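Local structure of phospholipase C-beta (PLC-beta) (Sepia officinalis, 3QR0) at residues V673-L678 against D715-R720; G650-K655 against K709-P714. The protein belongs to the phospholipase C-beta family and joins PH, EF-hand-like, TIM-barrel and C2 regions in one chain, with a calcium ion bound in the barrel part. All coordinates share one frame; numbering follows the deposited sequence.

Contact 1 of 2, residues V673-L678 against D715-R720; sequences VEMYGL and DLAVVR. With GOL (glycerol), chain E.
The Y676 ring turns its edge to V718 and R720 in a closely packed part of this antiparallel strand pair. Its chi1 of -35° keeps CG beside the backbone N and brings the ring edge to these two side chains. There the edge atom CD2 meets V718 CG2 at 3.6 Å, and the next edge atom, CE2, comes to 3.6 Å from R720 CD. The R720 chain runs extended from CG to NE, with CG anti to the backbone N (chi1 -175°), so its methylenes pass along the ring edge. NH1 then reaches Y676 OH at 3.2 Å, and this phenol oxygen lies in the guanidinium plane. Y676 OH donates to E674 OE1 at 2.6 Å, and OE1 accepts with its anti lone pair, away from the other oxygen. One phenol oxygen therefore links the two charged groups, whose own charged atoms do not touch. R684 makes a salt bridge to E674 OE1, and R720 NE is hydrogen-bonded to H733 ND1.

The backbones pair through E674 with R720 and Y676 with V718, each joined by two hydrogen bonds. These strands are central in one four-stranded sheet of the C2-domain beta-sandwich. E674, Y676, V718 and R720 line its outer face, where I605 and V609 of helix 605-613 touch the Y676 side chain.

On the face of V673, M675 and V719 the packing is uneven. V673 CG1 meets V719 CG2 at 3.7 Å, but M675 CE stays 4.4 Å from V719 CB. F708 and V711 of the other sheet also pack against M675.

At the charged end of the outer face sits a glycerol, probably from the crystallisation liquor. Its O2 donates to E674 OE2 at 2.5 Å, while its O3 accepts from R720 NH1 at 3.1 Å.

Contact 2 of 2, residues G650-K655 against K709-P714; sequences GTIEIK and KKVVLP
A chi1 of -55° sets T651 OG1 beside its own backbone N and anti to the carbonyl carbon. From there the hydroxyl donates to K709 O at 2.8 Å, nearly along the C=O axis. The same rotation puts T651 CG2 anti to the backbone N, and this methyl also lies close to K709 O, at 3.2 Å. The carbonyl is thus met by both branches of one side chain.

V711 has CG1 anti to the backbone N (chi1 -176°). Its CG2 lies beside the backbone N and faces I652 CG1 at 4.2 Å, a light apolar touch. V711 CB sits 3.5 Å from G650 O.

G650 and V711 form an antiparallel hydrogen-bonded pair. G650 N gives to V711 O at 2.8 Å, and V711 N returns to G650 O at 2.7 Å. Both bonds are nearly straight at the hydrogen. The V711 N-H, however, comes from above the plane of the G650 carbonyl. On the side of G650 away from T651, the ring of P714 comes in, with CG 3.7 Å from G650 N.

The axes of strands 650-655 and 709-711 run at 124° to each other, far from a flat antiparallel pair. I652 bonds through its backbone to F708, so two steps on one strand match three on the other. Together with the helical backbone of K709, this is consistent with a beta bulge. Beyond V711 the chain leaves the strand, and D681 receives the backbone N-H groups of V712 and L713. Strand 706-711 is the outermost of its sheet, so the arrangement is an irregular edge of the C2-domain beta-sandwich.

How the contacts relate
The two contacts belong to opposite sheets of one C2 domain, and their centres are about 9 Å apart. Their segments alternate along the chain, so each strand of contact 1 follows one of contact 2. The layers meet in the sandwich interior. M675 SD lies 3.8 Å from V711 CG2, and M675 CE lies 4.1 Å from I652 CB. Nearby, V673 CG2 and I654 CG2 are also 4.1 Å apart. At the loop end, L678 CD1 packs on L713 CB at 3.6 Å. The glycerol binds on the other face of the contact 1 sheet. Neither contact supplies a calcium ligand; that site uses N339, E368, D370 and E417.

Contact 1 of 2, residues V673-L678 against D715-R720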
loop_
_atom_site.group_PDB
_atom_site.type_symbol
_atom_site.label_atom_id
_atom_site.label_comp_id
_atom_site.label_asym_id
_atom_site.label_seq_id
_atom_site.Cartn_x
_atom_site.Cartn_y
_atom_site.Cartn_z
ATOM N N VAL A 673 -17.863 -6.281 -3.518
ATOM C CA VAL A 673 -17.471 -5.951 -2.155
ATOM C C VAL A 673 -17.208 -7.238 -1.386
ATOM O O VAL A 673 -18.067 -8.122 -1.329
ATOM C CB VAL A 673 -18.546 -5.115 -1.430
ATOM C CG1 VAL A 673 -18.082 -4.760 -0.020
ATOM C CG2 VAL A 673 -18.852 -3.842 -2.221
ATOM N N GLU A 674 -16.009 -7.346 -0.828
ATOM C CA GLU A 674 -15.593 -8.536 -0.090
ATOM C C GLU A 674 -15.136 -8.159 1.313
ATOM O O GLU A 674 -14.830 -6.991 1.588
ATOM C CB GLU A 674 -14.477 -9.270 -0.851
ATOM C CG GLU A 674 -14.982 -9.926 -2.135
ATOM C CD GLU A 674 -14.026 -10.939 -2.751
ATOM O OE1 GLU A 674 -12.857 -11.047 -2.316
ATOM O OE2 GLU A 674 -14.471 -11.650 -3.681
ATOM N N MET A 675 -15.114 -9.151 2.200
ATOM C CA MET A 675 -14.582 -8.975 3.546
ATOM C C MET A 675 -13.610 -10.104 3.867
ATOM O O MET A 675 -13.867 -11.267 3.531
ATOM C CB MET A 675 -15.717 -8.926 4.578
ATOM C CG MET A 675 -15.256 -8.701 6.014
ATOM S SD MET A 675 -16.574 -8.263 7.174
ATOM C CE MET A 675 -17.279 -6.814 6.378
ATOM N N TYR A 676 -12.490 -9.749 4.500
ATOM C CA TYR A 676 -11.486 -10.718 4.950
ATOM C C TYR A 676 -11.169 -10.444 6.409
ATOM O O TYR A 676 -10.916 -9.299 6.794
ATOM C CB TYR A 676 -10.193 -10.627 4.121
ATOM C CG TYR A 676 -10.427 -10.305 2.671
ATOM C CD1 TYR A 676 -10.915 -11.266 1.794
ATOM C CD2 TYR A 676 -10.183 -9.032 2.177
ATOM C CE1 TYR A 676 -11.155 -10.966 0.454
ATOM C CE2 TYR A 676 -10.419 -8.724 0.844
ATOM C CZ TYR A 676 -10.900 -9.695 -0.014
ATOM O OH TYR A 676 -11.134 -9.389 -1.340
ATOM N N GLY A 677 -11.187 -11.495 7.214
ATOM C CA GLY A 677 -10.884 -11.393 8.637
ATOM C C GLY A 677 -10.839 -12.789 9.205
ATOM O O GLY A 677 -10.236 -13.671 8.609
ATOM N N LEU A 678 -11.497 -13.008 10.339
ATOM C CA LEU A 678 -11.690 -14.365 10.833
ATOM C C LEU A 678 -12.430 -15.178 9.770
ATOM O O LEU A 678 -13.177 -14.611 8.967
ATOM C CB LEU A 678 -12.486 -14.381 12.140
ATOM C CG LEU A 678 -11.803 -13.847 13.407
ATOM C CD1 LEU A 678 -12.671 -14.162 14.616
ATOM C CD2 LEU A 678 -10.413 -14.434 13.587
ATOM N N ASP A 715 -11.891 -5.755 14.382
ATOM C CA ASP A 715 -10.509 -5.256 14.350
ATOM C C ASP A 715 -9.523 -6.175 13.625
ATOM O O ASP A 715 -8.410 -5.751 13.328
ATOM C CB ASP A 715 -10.002 -4.931 15.761
ATOM C CG ASP A 715 -10.649 -3.669 16.345
ATOM O OD1 ASP A 715 -11.267 -2.884 15.578
ATOM O OD2 ASP A 715 -10.539 -3.471 17.576
ATOM N N LEU A 716 -9.923 -7.411 13.329
ATOM C CA LEU A 716 -9.125 -8.305 12.480
ATOM C C LEU A 716 -9.568 -8.281 11.005
ATOM O O LEU A 716 -8.979 -8.969 10.167
ATOM C CB LEU A 716 -9.189 -9.747 13.007
ATOM C CG LEU A 716 -8.413 -10.061 14.293
ATOM C CD1 LEU A 716 -8.674 -11.499 14.710
ATOM C CD2 LEU A 716 -6.913 -9.828 14.120
ATOM N N ALA A 717 -10.578 -7.476 10.685
ATOM C CA ALA A 717 -11.222 -7.532 9.378
ATOM C C ALA A 717 -11.003 -6.283 8.540
ATOM O O ALA A 717 -10.795 -5.183 9.067
ATOM C CB ALA A 717 -12.716 -7.779 9.547
ATOM N N VAL A 718 -11.074 -6.468 7.226
ATOM C CA VAL A 718 -11.123 -5.367 6.284
ATOM C C VAL A 718 -12.276 -5.584 5.319
ATOM O O VAL A 718 -12.641 -6.728 5.023
ATOM C CB VAL A 718 -9.804 -5.234 5.500
ATOM C CG1 VAL A 718 -8.642 -5.088 6.461
ATOM C CG2 VAL A 718 -9.588 -6.434 4.564
ATOM N N VAL A 719 -12.862 -4.487 4.856
ATOM C CA VAL A 719 -13.817 -4.516 3.763
ATOM C C VAL A 719 -13.107 -3.979 2.532
ATOM O O VAL A 719 -12.237 -3.092 2.634
ATOM C CB VAL A 719 -15.113 -3.722 4.097
ATOM C CG1 VAL A 719 -14.823 -2.230 4.286
ATOM C CG2 VAL A 719 -16.160 -3.940 3.019
ATOM N N ARG A 720 -13.437 -4.546 1.375
ATOM C CA ARG A 720 -12.737 -4.227 0.148
ATOM C C ARG A 720 -13.706 -4.014 -1.000
ATOM O O ARG A 720 -14.566 -4.860 -1.251
ATOM C CB ARG A 720 -11.774 -5.357 -0.212
ATOM C CG ARG A 720 -10.910 -5.052 -1.407
ATOM C CD ARG A 720 -9.866 -6.119 -1.611
ATOM N NE ARG A 720 -9.149 -5.919 -2.866
ATOM C CZ ARG A 720 -8.940 -6.851 -3.793
ATOM N NH1 ARG A 720 -9.391 -8.094 -3.646
ATOM N NH2 ARG A 720 -8.272 -6.528 -4.888
HETATM C C1 GOL E . -13.217 -10.026 -6.760
HETATM O O1 GOL E . -13.847 -10.696 -7.830
HETATM C C2 GOL E . -12.132 -10.938 -6.213
HETATM O O2 GOL E . -12.716 -11.979 -5.469
HETATM C C3 GOL E . -11.157 -10.151 -5.347
HETATM O O3 GOL E . -9.906 -10.088 -5.991
#

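Contact 2 of 2, residues G650-K655 against K709-P714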
loop_
_atom_site.group_PDB
_atom_site.type_symbol
_atom_site.label_atom_id
_atom_site.label_comp_id
_atom_site.label_asym_id
_atom_site.label_seq_id
_atom_site.Cartn_x
_atom_site.Cartn_y
_atom_site.Cartn_z
ATOM N N GLY A 650 -19.665 -6.342 15.177
ATOM C CA GLY A 650 -20.086 -5.239 14.322
ATOM C C GLY A 650 -21.040 -5.659 13.224
ATOM O O GLY A 650 -21.233 -6.850 12.967
ATOM N N THR A 651 -21.663 -4.662 12.607
ATOM C CA THR A 651 -22.428 -4.835 11.382
ATOM C C THR A 651 -21.885 -3.817 10.397
ATOM O O THR A 651 -21.594 -2.676 10.777
ATOM C CB THR A 651 -23.942 -4.604 11.600
ATOM O OG1 THR A 651 -24.408 -5.458 12.649
ATOM C CG2 THR A 651 -24.732 -4.915 10.330
ATOM N N ILE A 652 -21.718 -4.249 9.148
ATOM C CA ILE A 652 -21.256 -3.392 8.073
ATOM C C ILE A 652 -22.235 -3.519 6.914
ATOM O O ILE A 652 -22.608 -4.629 6.529
ATOM C CB ILE A 652 -19.850 -3.802 7.566
ATOM C CG1 ILE A 652 -18.792 -3.637 8.663
ATOM C CG2 ILE A 652 -19.485 -2.993 6.326
ATOM C CD1 ILE A 652 -18.402 -2.195 8.964
ATOM N N GLU A 653 -22.662 -2.381 6.373
ATOM C CA GLU A 653 -23.495 -2.362 5.175
ATOM C C GLU A 653 -22.844 -1.447 4.156
ATOM O O GLU A 653 -22.400 -0.345 4.493
ATOM C CB GLU A 653 -24.923 -1.903 5.495
ATOM C CG GLU A 653 -25.541 -2.637 6.684
ATOM C CD GLU A 653 -27.006 -2.306 6.926
ATOM O OE1 GLU A 653 -27.565 -1.441 6.213
ATOM O OE2 GLU A 653 -27.601 -2.917 7.844
ATOM N N ILE A 654 -22.744 -1.919 2.919
ATOM C CA ILE A 654 -22.100 -1.150 1.865
ATOM C C ILE A 654 -23.056 -1.068 0.687
ATOM O O ILE A 654 -23.384 -2.085 0.074
ATOM C CB ILE A 654 -20.773 -1.797 1.400
ATOM C CG1 ILE A 654 -19.836 -2.069 2.582
ATOM C CG2 ILE A 654 -20.086 -0.916 0.354
ATOM C CD1 ILE A 654 -19.291 -0.836 3.253
ATOM N N LYS A 655 -23.525 0.142 0.398
ATOM C CA LYS A 655 -24.341 0.398 -0.779
ATOM C C LYS A 655 -23.472 1.065 -1.838
ATOM O O LYS A 655 -22.975 2.170 -1.624
ATOM C CB LYS A 655 -25.521 1.301 -0.416
ATOM C CG LYS A 655 -26.484 1.556 -1.562
ATOM C CD LYS A 655 -27.546 2.576 -1.184
ATOM C CE LYS A 655 -28.462 2.883 -2.362
ATOM N NZ LYS A 655 -29.094 1.650 -2.925
ATOM N N LYS A 709 -24.039 -8.866 8.056
ATOM C CA LYS A 709 -24.911 -8.764 9.226
ATOM C C LYS A 709 -24.154 -8.801 10.551
ATOM O O LYS A 709 -24.329 -7.917 11.390
ATOM C CB LYS A 709 -25.966 -9.882 9.183
ATOM C CG LYS A 709 -27.027 -9.816 10.270
ATOM C CD LYS A 709 -27.806 -8.508 10.241
ATOM C CE LYS A 709 -29.075 -8.606 11.069
ATOM N NZ LYS A 709 -29.770 -7.292 11.155
ATOM N N LYS A 710 -23.320 -9.818 10.735
ATOM C CA LYS A 710 -22.600 -10.000 11.990
ATOM C C LYS A 710 -21.116 -10.198 11.738
ATOM O O LYS A 710 -20.694 -11.261 11.284
ATOM C CB LYS A 710 -23.149 -11.201 12.759
ATOM C CG LYS A 710 -22.488 -11.408 14.123
ATOM C CD LYS A 710 -23.116 -12.567 14.889
ATOM C CE LYS A 710 -22.560 -12.652 16.307
ATOM N NZ LYS A 710 -23.062 -13.860 17.036
ATOM N N VAL A 711 -20.331 -9.168 12.034
ATOM C CA VAL A 711 -18.880 -9.276 12.000
ATOM C C VAL A 711 -18.399 -9.554 13.422
ATOM O O VAL A 711 -18.389 -8.656 14.268
ATOM C CB VAL A 711 -18.232 -7.989 11.464
ATOM C CG1 VAL A 711 -16.719 -8.168 11.344
ATOM C CG2 VAL A 711 -18.852 -7.606 10.121
ATOM N N VAL A 712 -18.014 -10.804 13.678
ATOM C CA VAL A 712 -17.582 -11.231 15.009
ATOM C C VAL A 712 -16.374 -10.458 15.548
ATOM O O VAL A 712 -16.374 -10.054 16.710
ATOM C CB VAL A 712 -17.274 -12.745 15.039
ATOM C CG1 VAL A 712 -16.472 -13.108 16.289
ATOM C CG2 VAL A 712 -18.571 -13.548 14.972
ATOM N N LEU A 713 -15.357 -10.252 14.712
ATOM C CA LEU A 713 -14.121 -9.584 15.142
ATOM C C LEU A 713 -13.725 -8.468 14.173
ATOM O O LEU A 713 -12.852 -8.648 13.320
ATOM C CB LEU A 713 -12.984 -10.608 15.293
ATOM C CG LEU A 713 -12.112 -10.456 16.544
ATOM C CD1 LEU A 713 -11.535 -9.058 16.661
ATOM C CD2 LEU A 713 -12.904 -10.819 17.793
ATOM N N PRO A 714 -14.367 -7.299 14.305
ATOM C CA PRO A 714 -14.104 -6.187 13.392
ATOM C C PRO A 714 -12.627 -5.772 13.274
ATOM O O PRO A 714 -12.168 -5.484 12.174
ATOM C CB PRO A 714 -14.937 -5.050 13.985
ATOM C CG PRO A 714 -16.063 -5.736 14.660
ATOM C CD PRO A 714 -15.462 -6.984 15.240
#